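Local coordinates for protein uricase (Bacillus fastidiosus, PDB 4R8X) that probably catalyses the oxidation of urate by molecular oxygen, the first step from urate to (S)-allantoin, at residues L54-S57 with F58-D62; V66-T69 with D70-K73. All coordinates share one frame; numbering follows the deposited sequence.

From the N terminus, the chain runs through strands 5-17 and 40-50 before reaching interaction 1, where residues 54-62 form the short helix 55-59 and the turn that ends it. Interaction 2, residues 66-73, follows in series and starts helix 69-82; the two neither nest nor cross. Each closes a local turn, one at a helix's C-terminal end and the other at a helix's N-terminal end. They meet where Ser57 CB packs on Val66 CG2 at 3.5 Å. Strand 5-17 is a neighbour of both: Tyr7 touches Leu54 of the first, and Val66, Thr69 and Met72 of the second. Both also face the second subunit.

Interaction 1. Residues L54-S57 with F58-D62; sequences LLTS and FTEGD
Phe58 turns its ring edge back toward the residues just before it, in the single short helix 55-59. Its CB lies 3.5 Å from Leu55 O. With CG anti to the carbonyl carbon (chi1 -66°), the ring swings toward the start of the helix: CG sits beside Ser57 C, CD1 comes 3.4 Å from Ser57 OG and 3.5 Å from Leu54 O, and CE1 is 3.6 Å from Ser57 OG, which approaches obliquely. Leu54 O lies at the ring edge, near its plane, where aromatic C-H groups suit an oxygen. It takes two donors, Ser57 N and Ser57 OG; Ser57 OG reaches Leu54 O at 2.7 Å, in the carbonyl plane, so a small serine ties down the first turn. Leu55 O likewise accepts from Phe58 N and, more straight, from Thr59 N.

The helix ends around Thr56 O, which Glu60 N (2.8 Å) and Asp62 N (3.1 Å) approach from opposite faces of its plane. Gly61 between them has positive phi (66°), which a residue without a side chain adopts readily. Glu60 runs alongside Thr56, laying its CD against CG2 at 3.8 Å. A water joins Thr56 OG1 to Asp62 OD2, while Asp62 OD1 hydrogen-bonds Ser64 OG.

Leu55 and Phe58 rest on Met5 of strand 5-17. On the second subunit, the Phe58 ring stacks with Phe301, and Ser57 and Phe58 pack on Gln245, a predicted urate-binding residue in helix 244-258.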
ATOM      1  N   LEU D  54       1.607  -8.789  34.911  1.00 13.78           N
ATOM      2  CA  LEU D  54       0.629  -8.934  33.834  1.00 13.90           C
ATOM      3  C   LEU D  54       0.359 -10.401  33.495  1.00 13.43           C
ATOM      4  O   LEU D  54      -0.491 -10.708  32.667  1.00 13.55           O
ATOM      5  CB  LEU D  54       1.110  -8.194  32.578  1.00 14.54           C
ATOM      6  CG  LEU D  54       1.397  -6.699  32.760  1.00 16.28           C
ATOM      7  CD1 LEU D  54       1.847  -6.061  31.454  1.00 17.27           C
ATOM      8  CD2 LEU D  54       0.173  -5.978  33.314  1.00 17.82           C
ATOM      9  N   LEU D  55       1.089 -11.312  34.117  1.00 14.44           N
ATOM     10  CA  LEU D  55       1.047 -12.709  33.690  1.00 14.92           C
ATOM     11  C   LEU D  55      -0.349 -13.314  33.742  1.00 14.02           C
ATOM     12  O   LEU D  55      -0.785 -13.965  32.796  1.00 13.07           O
ATOM     13  CB  LEU D  55       2.023 -13.560  34.508  1.00 15.18           C
ATOM     14  CG  LEU D  55       2.059 -15.041  34.134  1.00 15.40           C
ATOM     15  CD1 LEU D  55       2.609 -15.253  32.720  1.00 16.96           C
ATOM     16  CD2 LEU D  55       2.861 -15.816  35.164  1.00 16.60           C
ATOM     17  N   THR D  56      -1.068 -13.100  34.833  1.00 14.73           N
ATOM     18  CA  THR D  56      -2.365 -13.747  34.954  1.00 13.97           C
ATOM     19  C   THR D  56      -3.434 -13.173  34.017  1.00 13.11           C
ATOM     20  O   THR D  56      -4.478 -13.803  33.825  1.00 13.74           O
ATOM     21  CB  THR D  56      -2.875 -13.746  36.403  1.00 14.67           C
ATOM     22  OG1 THR D  56      -2.955 -12.398  36.862  1.00 15.82           O
ATOM     23  CG2 THR D  56      -1.929 -14.551  37.313  1.00 15.60           C
ATOM     24  N   SER D  57      -3.177 -12.006  33.421  1.00 12.52           N
ATOM     25  CA  SER D  57      -4.088 -11.493  32.408  1.00 13.11           C
ATOM     26  C   SER D  57      -4.075 -12.445  31.213  1.00 12.85           C
ATOM     27  O   SER D  57      -5.083 -12.597  30.520  1.00 13.94           O
ATOM     28  CB  SER D  57      -3.742 -10.045  32.008  1.00 13.56           C
ATOM     29  OG  SER D  57      -2.578  -9.949  31.191  1.00 14.18           O
ATOM     30  N   PHE D  58      -2.941 -13.102  30.992  1.00 12.73           N
ATOM     31  CA  PHE D  58      -2.824 -14.110  29.931  1.00 13.13           C
ATOM     32  C   PHE D  58      -3.212 -15.499  30.434  1.00 12.78           C
ATOM     33  O   PHE D  58      -4.017 -16.195  29.826  1.00 12.97           O
ATOM     34  CB  PHE D  58      -1.392 -14.174  29.393  1.00 12.74           C
ATOM     35  CG  PHE D  58      -0.964 -12.927  28.672  1.00 12.70           C
ATOM     36  CD1 PHE D  58      -0.410 -11.863  29.370  1.00 13.02           C
ATOM     37  CD2 PHE D  58      -1.104 -12.821  27.297  1.00 13.58           C
ATOM     38  CE1 PHE D  58      -0.013 -10.719  28.726  1.00 12.56           C
ATOM     39  CE2 PHE D  58      -0.715 -11.672  26.642  1.00 12.59           C
ATOM     40  CZ  PHE D  58      -0.165 -10.621  27.357  1.00 12.90           C
ATOM     41  N   THR D  59      -2.647 -15.902  31.566  1.00 13.25           N
ATOM     42  CA  THR D  59      -2.793 -17.283  31.990  1.00 13.77           C
ATOM     43  C   THR D  59      -4.153 -17.568  32.620  1.00 14.74           C
ATOM     44  O   THR D  59      -4.596 -18.713  32.628  1.00 16.06           O
ATOM     45  CB  THR D  59      -1.695 -17.700  32.981  1.00 14.64           C
ATOM     46  OG1 THR D  59      -1.733 -16.827  34.112  1.00 15.53           O
ATOM     47  CG2 THR D  59      -0.322 -17.615  32.322  1.00 15.72           C
ATOM     48  N   GLU D  60      -4.821 -16.533  33.127  1.00 15.85           N
ATOM     49  CA  GLU D  60      -6.089 -16.732  33.822  1.00 16.50           C
ATOM     50  C   GLU D  60      -7.230 -15.872  33.273  1.00 17.09           C
ATOM     51  O   GLU D  60      -8.372 -15.977  33.730  1.00 17.89           O
ATOM     52  CB  GLU D  60      -5.913 -16.496  35.332  1.00 17.67           C
ATOM     53  CG  GLU D  60      -4.916 -17.461  35.980  1.00 19.31           C
ATOM     54  CD  GLU D  60      -4.657 -17.170  37.445  1.00 21.71           C
ATOM     55  OE1 GLU D  60      -5.350 -16.299  38.008  1.00 22.55           O
ATOM     56  OE2 GLU D  60      -3.760 -17.813  38.032  1.00 21.97           O
ATOM     57  N   GLY D  61      -6.923 -15.018  32.303  1.00 16.71           N
ATOM     58  CA  GLY D  61      -7.913 -14.098  31.770  1.00 17.78           C
ATOM     59  C   GLY D  61      -8.339 -13.088  32.821  1.00 18.46           C
ATOM     60  O   GLY D  61      -9.455 -12.560  32.787  1.00 20.16           O
ATOM     61  N   ASP D  62      -7.440 -12.815  33.761  1.00 18.30           N
ATOM     62  CA  ASP D  62      -7.719 -11.876  34.847  1.00 18.75           C
ATOM     63  C   ASP D  62      -7.364 -10.450  34.405  1.00 18.25           C
ATOM     64  O   ASP D  62      -6.196 -10.127  34.214  1.00 18.67           O
ATOM     65  CB  ASP D  62      -6.896 -12.260  36.082  1.00 20.36           C
ATOM     66  CG  ASP D  62      -7.296 -11.488  37.320  1.00 22.40           C
ATOM     67  OD1 ASP D  62      -7.987 -10.453  37.189  1.00 22.09           O
ATOM     68  OD2 ASP D  62      -6.917 -11.923  38.427  1.00 24.79           O
TER
HETATM   69  O   HOH W   1      -4.695 -12.948  39.074  1.00 33.91           O

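Interaction 2. Residues V66-T69 with D70-K73; sequences VVAT and DSMK
Val67 and Ala68 pack against Ser71 and Met72 in a local contact at a helix N terminus, where the chain enters helix 69-82 of the uricase T-fold (tunnelling fold), whose helices lie on an antiparallel sheet. Ala68 is the N-cap residue. Its side chain has no oxygen to offer the helix's first amides; instead Ala68 CB packs 3.6 Å from Ser71 OG. Backbone bonds establish the helix: Met72 N reaches Ala68 O at 3.1 Å, and Lys73 N reaches Thr69 O one residue on.

Asp70 lies in the first turn, where its negative charge would probably interact favourably with the helix's N-terminal end. Its OD1 also makes a long salt bridge to Lys73 NZ, whose chain bends back at chi3 and chi4. Thr69 sends OG1 between its backbone N and carbonyl carbon (chi1 67°), and Lys9 of strand 5-17 bonds to that hydroxyl. Thr69 CG2 is left facing Met72 CE.

Met72, long and flexible, suits the side toward the sheet. It spreads over Val47 and Leu49 of strand 40-50 and Tyr7 of strand 5-17, while Val67 packs on Ile183 of the second subunit. Its chi1 of -59°, with CG anti to the carbonyl carbon, places Met72 CG 4.0 Å from Val67 CG1. The extended chain beyond carries Met72 CE to 4.1 Å from Thr69 CG2 and 3.4 Å from Val67 O, an oxygen hydrogen-bonded by Tyr7 OH.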
ATOM      1  N   VAL D  66      -5.165  -4.892  34.474  1.00 16.39           N
ATOM      2  CA  VAL D  66      -5.067  -4.497  33.080  1.00 15.90           C
ATOM      3  C   VAL D  66      -5.556  -3.068  32.867  1.00 16.04           C
ATOM      4  O   VAL D  66      -6.737  -2.770  33.042  1.00 16.72           O
ATOM      5  CB  VAL D  66      -5.828  -5.468  32.160  1.00 16.17           C
ATOM      6  CG1 VAL D  66      -5.815  -4.964  30.714  1.00 16.34           C
ATOM      7  CG2 VAL D  66      -5.222  -6.860  32.250  1.00 16.51           C
ATOM      8  N   VAL D  67      -4.631  -2.177  32.537  1.00 14.93           N
ATOM      9  CA  VAL D  67      -4.996  -0.870  32.020  1.00 15.97           C
ATOM     10  C   VAL D  67      -5.568  -1.111  30.623  1.00 15.10           C
ATOM     11  O   VAL D  67      -4.923  -1.755  29.786  1.00 14.89           O
ATOM     12  CB  VAL D  67      -3.767   0.055  31.929  1.00 16.03           C
ATOM     13  CG1 VAL D  67      -4.149   1.406  31.324  1.00 16.79           C
ATOM     14  CG2 VAL D  67      -3.106   0.205  33.308  1.00 16.55           C
ATOM     15  N   ALA D  68      -6.776  -0.618  30.367  1.00 15.63           N
ATOM     16  CA  ALA D  68      -7.423  -0.834  29.071  1.00 14.82           C
ATOM     17  C   ALA D  68      -6.630  -0.120  27.980  1.00 14.39           C
ATOM     18  O   ALA D  68      -6.110   0.972  28.210  1.00 14.72           O
ATOM     19  CB  ALA D  68      -8.855  -0.332  29.105  1.00 16.60           C
ATOM     20  N   THR D  69      -6.503  -0.738  26.806  1.00 15.02           N
ATOM     21  CA  THR D  69      -5.717  -0.117  25.734  1.00 14.36           C
ATOM     22  C   THR D  69      -6.291   1.250  25.339  1.00 14.48           C
ATOM     23  O   THR D  69      -5.545   2.195  25.057  1.00 13.56           O
ATOM     24  CB  THR D  69      -5.520  -1.045  24.489  1.00 14.51           C
ATOM     25  OG1 THR D  69      -6.772  -1.264  23.832  1.00 14.66           O
ATOM     26  CG2 THR D  69      -4.888  -2.380  24.895  1.00 14.72           C
ATOM     27  N   ASP D  70      -7.616   1.366  25.354  1.00 15.02           N
ATOM     28  CA  ASP D  70      -8.255   2.639  25.067  1.00 16.28           C
ATOM     29  C   ASP D  70      -7.835   3.697  26.091  1.00 15.26           C
ATOM     30  O   ASP D  70      -7.623   4.861  25.748  1.00 15.84           O
ATOM     31  CB  ASP D  70      -9.770   2.471  25.041  1.00 18.64           C
ATOM     32  CG  ASP D  70     -10.495   3.763  24.777  1.00 22.10           C
ATOM     33  OD1 ASP D  70     -10.590   4.150  23.598  1.00 23.42           O
ATOM     34  OD2 ASP D  70     -10.983   4.384  25.746  1.00 24.04           O
ATOM     35  N   SER D  71      -7.700   3.285  27.347  1.00 14.71           N
ATOM     36  CA  SER D  71      -7.218   4.185  28.386  1.00 14.23           C
ATOM     37  C   SER D  71      -5.787   4.633  28.134  1.00 13.83           C
ATOM     38  O   SER D  71      -5.430   5.770  28.429  1.00 12.75           O
ATOM     39  CB  SER D  71      -7.327   3.519  29.757  1.00 14.95           C
ATOM     40  OG  SER D  71      -8.667   3.162  30.012  1.00 16.79           O
ATOM     41  N   MET D  72      -4.968   3.746  27.577  1.00 14.47           N
ATOM     42  CA  MET D  72      -3.599   4.114  27.211  1.00 13.65           C
ATOM     43  C   MET D  72      -3.587   5.204  26.157  1.00 12.55           C
ATOM     44  O   MET D  72      -2.766   6.127  26.208  1.00 12.03           O
ATOM     45  CB  MET D  72      -2.818   2.927  26.678  1.00 14.28           C
ATOM     46  CG  MET D  72      -2.695   1.771  27.621  1.00 15.22           C
ATOM     47  SD  MET D  72      -1.734   0.475  26.825  1.00 16.19           S
ATOM     48  CE  MET D  72      -2.338  -0.920  27.746  1.00 15.64           C
ATOM     49  N   LYS D  73      -4.484   5.068  25.184  1.00 13.28           N
ATOM     50  CA  LYS D  73      -4.628   6.054  24.137  1.00 14.55           C
ATOM     51  C   LYS D  73      -4.993   7.416  24.732  1.00 13.88           C
ATOM     52  O   LYS D  73      -4.382   8.425  24.398  1.00 14.47           O
ATOM     53  CB  LYS D  73      -5.677   5.584  23.128  1.00 15.61           C
ATOM     54  CG  LYS D  73      -6.133   6.652  22.145  1.00 17.54           C
ATOM     55  CD  LYS D  73      -7.414   6.249  21.440  1.00 21.88           C
ATOM     56  CE  LYS D  73      -8.585   6.146  22.412  1.00 23.58           C
ATOM     57  NZ  LYS D  73      -9.133   7.448  22.866  1.00 25.78           N
TER